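Local atomic coordinates of alpha-1,4-endofucoidanase (Mariniflexile fucanivorans, PDB entry 6DLH), a protein that hydrolyses internal alpha-1,4 linkages of fucoidan as an endo-acting, retaining enzyme of glycoside hydrolase family 107. Residues A[63-68]-A[135-140]; A[574-579]-A[620-625]. All coordinates share one frame; numbering follows the deposited sequence.

Contact 1 (A[63-68]-A[135-140])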
ATOM      1  N   ILE A  63       0.440   5.812  -4.398  1.00 35.57           N
ATOM      2  CA  ILE A  63      -0.735   4.981  -4.188  1.00 32.23           C
ATOM      3  C   ILE A  63      -1.397   5.411  -2.885  1.00 31.99           C
ATOM      4  O   ILE A  63      -0.703   5.732  -1.922  1.00 30.76           O
ATOM      5  CB  ILE A  63      -0.370   3.480  -4.224  1.00 32.65           C
ATOM      6  CG1 ILE A  63       0.078   3.050  -5.628  1.00 30.31           C
ATOM      7  CG2 ILE A  63      -1.502   2.607  -3.682  1.00 30.19           C
ATOM      8  CD1 ILE A  63      -0.928   3.324  -6.735  1.00 31.17           C
ATOM      9  N   ARG A  64      -2.740   5.439  -2.881  1.00 32.01           N
ATOM     10  CA  ARG A  64      -3.490   6.011  -1.771  1.00 32.42           C
ATOM     11  C   ARG A  64      -4.627   5.074  -1.362  1.00 30.72           C
ATOM     12  O   ARG A  64      -5.180   4.371  -2.199  1.00 30.13           O
ATOM     13  CB  ARG A  64      -4.000   7.406  -2.157  1.00 33.14           C
ATOM     14  CG  ARG A  64      -2.894   8.413  -2.454  1.00 34.44           C
ATOM     15  CD  ARG A  64      -2.107   8.707  -1.190  1.00 34.96           C
ATOM     16  NE  ARG A  64      -1.105   9.750  -1.321  1.00 37.05           N
ATOM     17  CZ  ARG A  64       0.203   9.530  -1.404  1.00 39.09           C
ATOM     18  NH1 ARG A  64       0.668   8.292  -1.437  1.00 36.92           N
ATOM     19  NH2 ARG A  64       1.043  10.549  -1.454  1.00 38.59           N
ATOM     20  N   ILE A  65      -4.988   5.100  -0.070  1.00 31.41           N
ATOM     21  CA  ILE A  65      -6.041   4.248   0.462  1.00 29.45           C
ATOM     22  C   ILE A  65      -7.389   4.980   0.483  1.00 30.06           C
ATOM     23  O   ILE A  65      -8.390   4.411   0.922  1.00 29.98           O
ATOM     24  CB  ILE A  65      -5.651   3.699   1.852  1.00 28.47           C
ATOM     25  CG1 ILE A  65      -6.505   2.482   2.232  1.00 26.82           C
ATOM     26  CG2 ILE A  65      -5.713   4.801   2.911  1.00 27.61           C
ATOM     27  CD1 ILE A  65      -6.033   1.737   3.462  1.00 26.68           C
ATOM     28  N   ASP A  66      -7.425   6.231  -0.006  1.00 29.63           N
ATOM     29  CA  ASP A  66      -8.559   7.133   0.187  1.00 29.91           C
ATOM     30  C   ASP A  66      -9.845   6.636  -0.476  1.00 27.62           C
ATOM     31  O   ASP A  66     -10.926   6.804   0.084  1.00 27.86           O
ATOM     32  CB  ASP A  66      -8.224   8.582  -0.186  1.00 31.41           C
ATOM     33  CG  ASP A  66      -7.149   9.149   0.721  1.00 33.96           C
ATOM     34  OD1 ASP A  66      -5.978   8.746   0.552  1.00 36.46           O
ATOM     35  OD2 ASP A  66      -7.495   9.951   1.615  1.00 34.48           O
ATOM     36  N   ASP A  67      -9.737   6.060  -1.675  1.00 27.73           N
ATOM     37  CA  ASP A  67     -10.902   5.531  -2.369  1.00 27.83           C
ATOM     38  C   ASP A  67     -11.526   4.404  -1.546  1.00 28.70           C
ATOM     39  O   ASP A  67     -12.749   4.332  -1.410  1.00 29.89           O
ATOM     40  CB  ASP A  67     -10.560   5.092  -3.795  1.00 28.95           C
ATOM     41  CG  ASP A  67     -10.348   6.257  -4.751  1.00 30.98           C
ATOM     42  OD1 ASP A  67     -10.692   7.395  -4.377  1.00 32.07           O
ATOM     43  OD2 ASP A  67      -9.849   6.016  -5.871  1.00 33.67           O
ATOM     44  N   PHE A  68     -10.671   3.529  -1.000  1.00 26.39           N
ATOM     45  CA  PHE A  68     -11.129   2.449  -0.144  1.00 24.71           C
ATOM     46  C   PHE A  68     -11.910   3.044   1.026  1.00 24.40           C
ATOM     47  O   PHE A  68     -13.031   2.627   1.307  1.00 22.90           O
ATOM     48  CB  PHE A  68      -9.963   1.549   0.281  1.00 23.62           C
ATOM     49  CG  PHE A  68     -10.261   0.553   1.381  1.00 24.07           C
ATOM     50  CD1 PHE A  68     -10.940  -0.629   1.113  1.00 23.83           C
ATOM     51  CD2 PHE A  68      -9.843   0.783   2.682  1.00 24.43           C
ATOM     52  CE1 PHE A  68     -11.189  -1.553   2.118  1.00 24.60           C
ATOM     53  CE2 PHE A  68     -10.086  -0.143   3.690  1.00 24.87           C
ATOM     54  CZ  PHE A  68     -10.758  -1.313   3.405  1.00 24.69           C
ATOM     55  N   LYS A 135      -2.029   7.855   8.133  1.00 30.21           N
ATOM     56  CA  LYS A 135      -2.675   9.085   8.582  1.00 31.92           C
ATOM     57  C   LYS A 135      -4.137   9.120   8.144  1.00 29.02           C
ATOM     58  O   LYS A 135      -4.997   9.575   8.894  1.00 30.72           O
ATOM     59  CB  LYS A 135      -1.900  10.333   8.133  1.00 35.35           C
ATOM     60  CG  LYS A 135      -0.629  10.613   8.927  1.00 40.91           C
ATOM     61  CD  LYS A 135       0.246  11.708   8.348  1.00 45.38           C
ATOM     62  CE  LYS A 135      -0.145  13.085   8.843  1.00 48.21           C
ATOM     63  NZ  LYS A 135       0.935  14.073   8.609  1.00 51.19           N
ATOM     64  N   ALA A 136      -4.412   8.624   6.937  1.00 28.22           N
ATOM     65  CA  ALA A 136      -5.776   8.513   6.439  1.00 28.74           C
ATOM     66  C   ALA A 136      -6.604   7.585   7.331  1.00 28.45           C
ATOM     67  O   ALA A 136      -7.777   7.853   7.598  1.00 28.40           O
ATOM     68  CB  ALA A 136      -5.760   8.055   4.998  1.00 27.82           C
ATOM     69  N   LEU A 137      -5.979   6.508   7.821  1.00 28.89           N
ATOM     70  CA  LEU A 137      -6.675   5.566   8.682  1.00 28.85           C
ATOM     71  C   LEU A 137      -6.957   6.204  10.039  1.00 30.37           C
ATOM     72  O   LEU A 137      -8.049   6.040  10.586  1.00 30.69           O
ATOM     73  CB  LEU A 137      -5.849   4.283   8.823  1.00 27.85           C
ATOM     74  CG  LEU A 137      -5.934   3.312   7.646  1.00 28.34           C
ATOM     75  CD1 LEU A 137      -4.890   2.206   7.780  1.00 27.15           C
ATOM     76  CD2 LEU A 137      -7.332   2.720   7.535  1.00 25.65           C
ATOM     77  N   ARG A 138      -5.962   6.931  10.564  1.00 31.84           N
ATOM     78  CA  ARG A 138      -6.113   7.671  11.809  1.00 30.93           C
ATOM     79  C   ARG A 138      -7.274   8.650  11.666  1.00 30.61           C
ATOM     80  O   ARG A 138      -8.168   8.686  12.506  1.00 30.80           O
ATOM     81  CB  ARG A 138      -4.821   8.417  12.165  1.00 34.18           C
ATOM     82  CG  ARG A 138      -4.954   9.386  13.335  1.00 36.07           C
ATOM     83  CD  ARG A 138      -5.354   8.736  14.654  1.00 37.82           C
ATOM     84  NE  ARG A 138      -4.395   7.734  15.117  1.00 39.00           N
ATOM     85  CZ  ARG A 138      -3.324   7.986  15.863  1.00 40.77           C
ATOM     86  NH1 ARG A 138      -3.115   9.202  16.341  1.00 40.59           N
ATOM     87  NH2 ARG A 138      -2.453   7.025  16.108  1.00 38.30           N
ATOM     88  N   ALA A 139      -7.261   9.437  10.584  1.00 29.56           N
ATOM     89  CA  ALA A 139      -8.266  10.474  10.419  1.00 30.20           C
ATOM     90  C   ALA A 139      -9.646   9.832  10.296  1.00 31.64           C
ATOM     91  O   ALA A 139     -10.648  10.448  10.660  1.00 33.78           O
ATOM     92  CB  ALA A 139      -7.933  11.354   9.237  1.00 27.97           C
ATOM     93  N   ALA A 140      -9.672   8.574   9.827  1.00 31.60           N
ATOM     94  CA  ALA A 140     -10.913   7.857   9.563  1.00 29.06           C
ATOM     95  C   ALA A 140     -11.388   7.128  10.818  1.00 29.63           C
ATOM     96  O   ALA A 140     -12.424   6.461  10.796  1.00 28.16           O
ATOM     97  CB  ALA A 140     -10.730   6.914   8.398  1.00 29.33           C
TER
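Asp66 and Ala136 bring the two backbones nearest, with their CA atoms 7.0 Å apart where the first turn of helix 66-71 passes the last turns of helix 129-139. The central touch is made one residue earlier, in the loop leading into the helix: Ile65 CG2 rests on Ala136 CB at 3.9 Å, methyl against methyl. With CG1 anti to the backbone N of Ile65 (chi1 -162°), the longer branch runs off in another direction and leaves the CG2 methyl to meet the alanine. That longer branch is extended to its end, and Ile65 CD1 comes within 4.4 Å of Leu137 CD2, a looser contact. Ala136 aims its CB at segment 63-68, whereas Leu137 takes part through the end of its side chain. On the less buried flank, the carboxylate oxygen Asp66 OD2 lies 4.2 Å from Ala136 CB and simply grazes the methyl. Beneath the apolar pair lies strand 80-84 of the parallel sheet, where Leu83 receives both Ile65 and Leu137. One helix precedes this strand and the other follows it, so the contact joins the helices of successive beta-alpha-beta crossovers, consistent with the barrel-type catalytic domain that relates GH107 to GH29. Ahead of the helix, Arg64 NH1 donates to Ile63 O at 2.9 Å, standing above the carbonyl plane, and also forms a salt bridge with Asp127. The NE of the same guanidinium bonds Thr586 of the Ig-like domain. Polar bonding is thus concentrated beside the contact, while the residue leading into helix 66-71 meets helix 129-139 through methyl groups. Such a junction depends on shape and burial, without the directional preference that a hydrogen bond would add.

Contact 2 (A[574-579]-A[620-625])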
ATOM      1  N   PRO A 574       1.111  22.119 -23.427  1.00 51.22           N
ATOM      2  CA  PRO A 574       0.858  20.972 -24.308  1.00 53.25           C
ATOM      3  C   PRO A 574      -0.114  19.932 -23.749  1.00 59.11           C
ATOM      4  O   PRO A 574      -0.250  19.789 -22.534  1.00 61.02           O
ATOM      5  CB  PRO A 574       2.242  20.325 -24.458  1.00 51.56           C
ATOM      6  CG  PRO A 574       3.206  21.466 -24.231  1.00 49.91           C
ATOM      7  CD  PRO A 574       2.547  22.300 -23.153  1.00 51.13           C
ATOM      8  N   ASP A 575      -0.763  19.193 -24.659  1.00 61.53           N
ATOM      9  CA  ASP A 575      -1.911  18.356 -24.335  1.00 62.74           C
ATOM     10  C   ASP A 575      -1.496  17.105 -23.560  1.00 58.15           C
ATOM     11  O   ASP A 575      -2.281  16.599 -22.760  1.00 57.86           O
ATOM     12  CB  ASP A 575      -2.701  17.968 -25.590  1.00 68.19           C
ATOM     13  CG  ASP A 575      -3.290  19.144 -26.355  1.00 73.95           C
ATOM     14  OD1 ASP A 575      -4.224  19.785 -25.824  1.00 73.27           O
ATOM     15  OD2 ASP A 575      -2.817  19.404 -27.482  1.00 74.46           O
ATOM     16  N   TRP A 576      -0.271  16.614 -23.801  1.00 52.97           N
ATOM     17  CA  TRP A 576       0.161  15.293 -23.361  1.00 52.53           C
ATOM     18  C   TRP A 576       0.091  15.122 -21.843  1.00 50.40           C
ATOM     19  O   TRP A 576      -0.181  14.025 -21.363  1.00 51.32           O
ATOM     20  CB  TRP A 576       1.549  14.938 -23.906  1.00 50.60           C
ATOM     21  CG  TRP A 576       2.682  15.690 -23.274  1.00 51.95           C
ATOM     22  CD1 TRP A 576       3.301  16.799 -23.769  1.00 52.10           C
ATOM     23  CD2 TRP A 576       3.355  15.377 -22.039  1.00 54.21           C
ATOM     24  NE1 TRP A 576       4.306  17.201 -22.931  1.00 55.05           N
ATOM     25  CE2 TRP A 576       4.364  16.351 -21.860  1.00 54.30           C
ATOM     26  CE3 TRP A 576       3.209  14.378 -21.067  1.00 54.07           C
ATOM     27  CZ2 TRP A 576       5.213  16.352 -20.754  1.00 54.08           C
ATOM     28  CZ3 TRP A 576       4.042  14.384 -19.969  1.00 52.74           C
ATOM     29  CH2 TRP A 576       5.035  15.355 -19.818  1.00 54.15           C
ATOM     30  N   LEU A 577       0.364  16.193 -21.092  1.00 46.82           N
ATOM     31  CA  LEU A 577       0.388  16.112 -19.640  1.00 46.23           C
ATOM     32  C   LEU A 577      -1.035  15.933 -19.109  1.00 45.47           C
ATOM     33  O   LEU A 577      -1.935  16.702 -19.441  1.00 46.90           O
ATOM     34  CB  LEU A 577       1.076  17.356 -19.063  1.00 44.49           C
ATOM     35  CG  LEU A 577       1.364  17.321 -17.561  1.00 46.24           C
ATOM     36  CD1 LEU A 577       2.413  16.271 -17.214  1.00 44.87           C
ATOM     37  CD2 LEU A 577       1.789  18.690 -17.050  1.00 45.54           C
ATOM     38  N   VAL A 578      -1.221  14.891 -18.291  1.00 42.28           N
ATOM     39  CA  VAL A 578      -2.505  14.575 -17.687  1.00 39.06           C
ATOM     40  C   VAL A 578      -2.396  14.821 -16.184  1.00 38.14           C
ATOM     41  O   VAL A 578      -1.384  14.488 -15.574  1.00 39.23           O
ATOM     42  CB  VAL A 578      -2.902  13.115 -17.993  1.00 41.26           C
ATOM     43  CG1 VAL A 578      -4.118  12.650 -17.201  1.00 37.32           C
ATOM     44  CG2 VAL A 578      -3.110  12.881 -19.484  1.00 39.70           C
ATOM     45  N   LEU A 579      -3.442  15.416 -15.606  1.00 38.07           N
ATOM     46  CA  LEU A 579      -3.555  15.606 -14.169  1.00 39.74           C
ATOM     47  C   LEU A 579      -4.743  14.794 -13.653  1.00 43.03           C
ATOM     48  O   LEU A 579      -5.825  14.831 -14.239  1.00 45.49           O
ATOM     49  CB  LEU A 579      -3.747  17.100 -13.875  1.00 35.58           C
ATOM     50  CG  LEU A 579      -4.134  17.449 -12.435  1.00 37.00           C
ATOM     51  CD1 LEU A 579      -2.932  17.365 -11.504  1.00 36.49           C
ATOM     52  CD2 LEU A 579      -4.775  18.830 -12.352  1.00 37.12           C
ATOM     53  N   ILE A 620       8.804  20.863 -17.518  1.00 42.90           N
ATOM     54  CA  ILE A 620       9.280  19.502 -17.697  1.00 41.73           C
ATOM     55  C   ILE A 620      10.044  19.461 -19.014  1.00 42.52           C
ATOM     56  O   ILE A 620       9.512  19.871 -20.041  1.00 44.12           O
ATOM     57  CB  ILE A 620       8.104  18.502 -17.739  1.00 40.33           C
ATOM     58  CG1 ILE A 620       7.184  18.616 -16.520  1.00 40.13           C
ATOM     59  CG2 ILE A 620       8.631  17.086 -17.931  1.00 40.00           C
ATOM     60  CD1 ILE A 620       5.879  17.854 -16.645  1.00 37.42           C
ATOM     61  N   THR A 621      11.272  18.939 -18.976  1.00 44.43           N
ATOM     62  CA  THR A 621      12.014  18.683 -20.198  1.00 44.58           C
ATOM     63  C   THR A 621      11.673  17.284 -20.702  1.00 46.47           C
ATOM     64  O   THR A 621      11.827  16.311 -19.971  1.00 46.78           O
ATOM     65  CB  THR A 621      13.523  18.863 -19.980  1.00 44.46           C
ATOM     66  OG1 THR A 621      13.731  20.201 -19.526  1.00 44.97           O
ATOM     67  CG2 THR A 621      14.335  18.611 -21.231  1.00 40.71           C
ATOM     68  N   VAL A 622      11.206  17.203 -21.956  1.00 46.30           N
ATOM     69  CA  VAL A 622      11.008  15.935 -22.641  1.00 45.83           C
ATOM     70  C   VAL A 622      12.277  15.592 -23.421  1.00 47.32           C
ATOM     71  O   VAL A 622      12.710  16.371 -24.264  1.00 49.92           O
ATOM     72  CB  VAL A 622       9.791  15.988 -23.583  1.00 44.36           C
ATOM     73  CG1 VAL A 622       9.688  14.738 -24.448  1.00 42.39           C
ATOM     74  CG2 VAL A 622       8.491  16.245 -22.840  1.00 43.49           C
ATOM     75  N   ASP A 623      12.851  14.414 -23.144  1.00 48.46           N
ATOM     76  CA  ASP A 623      14.021  13.919 -23.850  1.00 48.55           C
ATOM     77  C   ASP A 623      13.575  12.980 -24.965  1.00 51.10           C
ATOM     78  O   ASP A 623      12.484  12.416 -24.900  1.00 53.07           O
ATOM     79  CB  ASP A 623      14.947  13.128 -22.926  1.00 49.75           C
ATOM     80  CG  ASP A 623      15.840  13.967 -22.025  1.00 50.95           C
ATOM     81  OD1 ASP A 623      15.890  15.201 -22.213  1.00 49.64           O
ATOM     82  OD2 ASP A 623      16.486  13.372 -21.141  1.00 52.93           O
ATOM     83  N   HIS A 624      14.444  12.813 -25.971  1.00 52.05           N
ATOM     84  CA  HIS A 624      14.232  11.856 -27.046  1.00 52.64           C
ATOM     85  C   HIS A 624      14.487  10.444 -26.523  1.00 53.52           C
ATOM     86  O   HIS A 624      15.251  10.261 -25.578  1.00 53.33           O
ATOM     87  CB  HIS A 624      15.128  12.183 -28.253  1.00 54.25           C
ATOM     88  CG  HIS A 624      14.616  13.287 -29.122  1.00 54.35           C
ATOM     89  ND1 HIS A 624      13.357  13.258 -29.695  1.00 53.38           N
ATOM     90  CD2 HIS A 624      15.185  14.447 -29.525  1.00 54.26           C
ATOM     91  CE1 HIS A 624      13.166  14.353 -30.405  1.00 52.51           C
ATOM     92  NE2 HIS A 624      14.274  15.101 -30.315  1.00 54.72           N
ATOM     93  N   VAL A 625      13.829   9.458 -27.148  1.00 55.56           N
ATOM     94  CA  VAL A 625      14.104   8.047 -26.918  1.00 54.77           C
ATOM     95  C   VAL A 625      15.580   7.801 -27.224  1.00 55.06           C
ATOM     96  O   VAL A 625      16.085   8.273 -28.236  1.00 57.67           O
ATOM     97  CB  VAL A 625      13.189   7.152 -27.784  1.00 53.79           C
ATOM     98  CG1 VAL A 625      13.554   5.678 -27.689  1.00 51.13           C
ATOM     99  CG2 VAL A 625      11.713   7.359 -27.474  1.00 52.46           C
TER
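Within the Ig-like beta-sandwich, Trp576 and Leu577 form the bumps that the connection between strands 567-572 and 578-583 pushes against Ile620 and Val622 on strand 613-623. The two connected strands belong to different sheets, so the connection passes from one layer of the sandwich to the other and plugs its interior on the way. The indole is the largest bump, placed by a chi1 of 72° that sets CG between the backbone N and the carbonyl carbon of Trp576. Its six-membered ring offers two neighbouring carbons to strand 613-623: CZ2 is 3.9 Å from Val622 CG2, and CH2 is 4.1 Å from Ile620 CD1. Both methyls approach the ring obliquely. The tryptophan and valine side chains run alongside each other but point opposite ways, while Ala542 of strand 537-543 fills in beside the indole. Leu577 CB lies over one face of the ring, 4.1 Å above its plane and offset toward the rim, giving the two consecutive residues a single stepped surface. Trp576 NE1 hydrogen-bonds Asn601 OD1 on strand 599-608. Leu577 also packs on Phe605 and Leu589, one from each sheet. Ile620 is the complementary bump: its CD1 fits the hollow between the indole and the forked end of Leu577, lying 3.9 Å from Leu577 CD1 and 4.2 Å from Leu577 CD2.

From the N terminus, contact 1 is complete first: it closes a loop of 66 residues within the catalytic domain, bringing together the helices that precede and follow strand 80-84. The chain then finishes that domain and enters the Ig-like modules, where contact 2 closes a 40-residue loop, mostly strand, across the two sheets of one sandwich. The loops follow in series, neither nesting nor crossing, and the centres of contact 1 and contact 2 are about 30 Å apart. They are still related through strand 578-583. It begins inside contact 2, and its later residues Asn582 and Ser583 touch Arg64 in contact 1, so this strand leads from the edge of contact 2 to the catalytic domain.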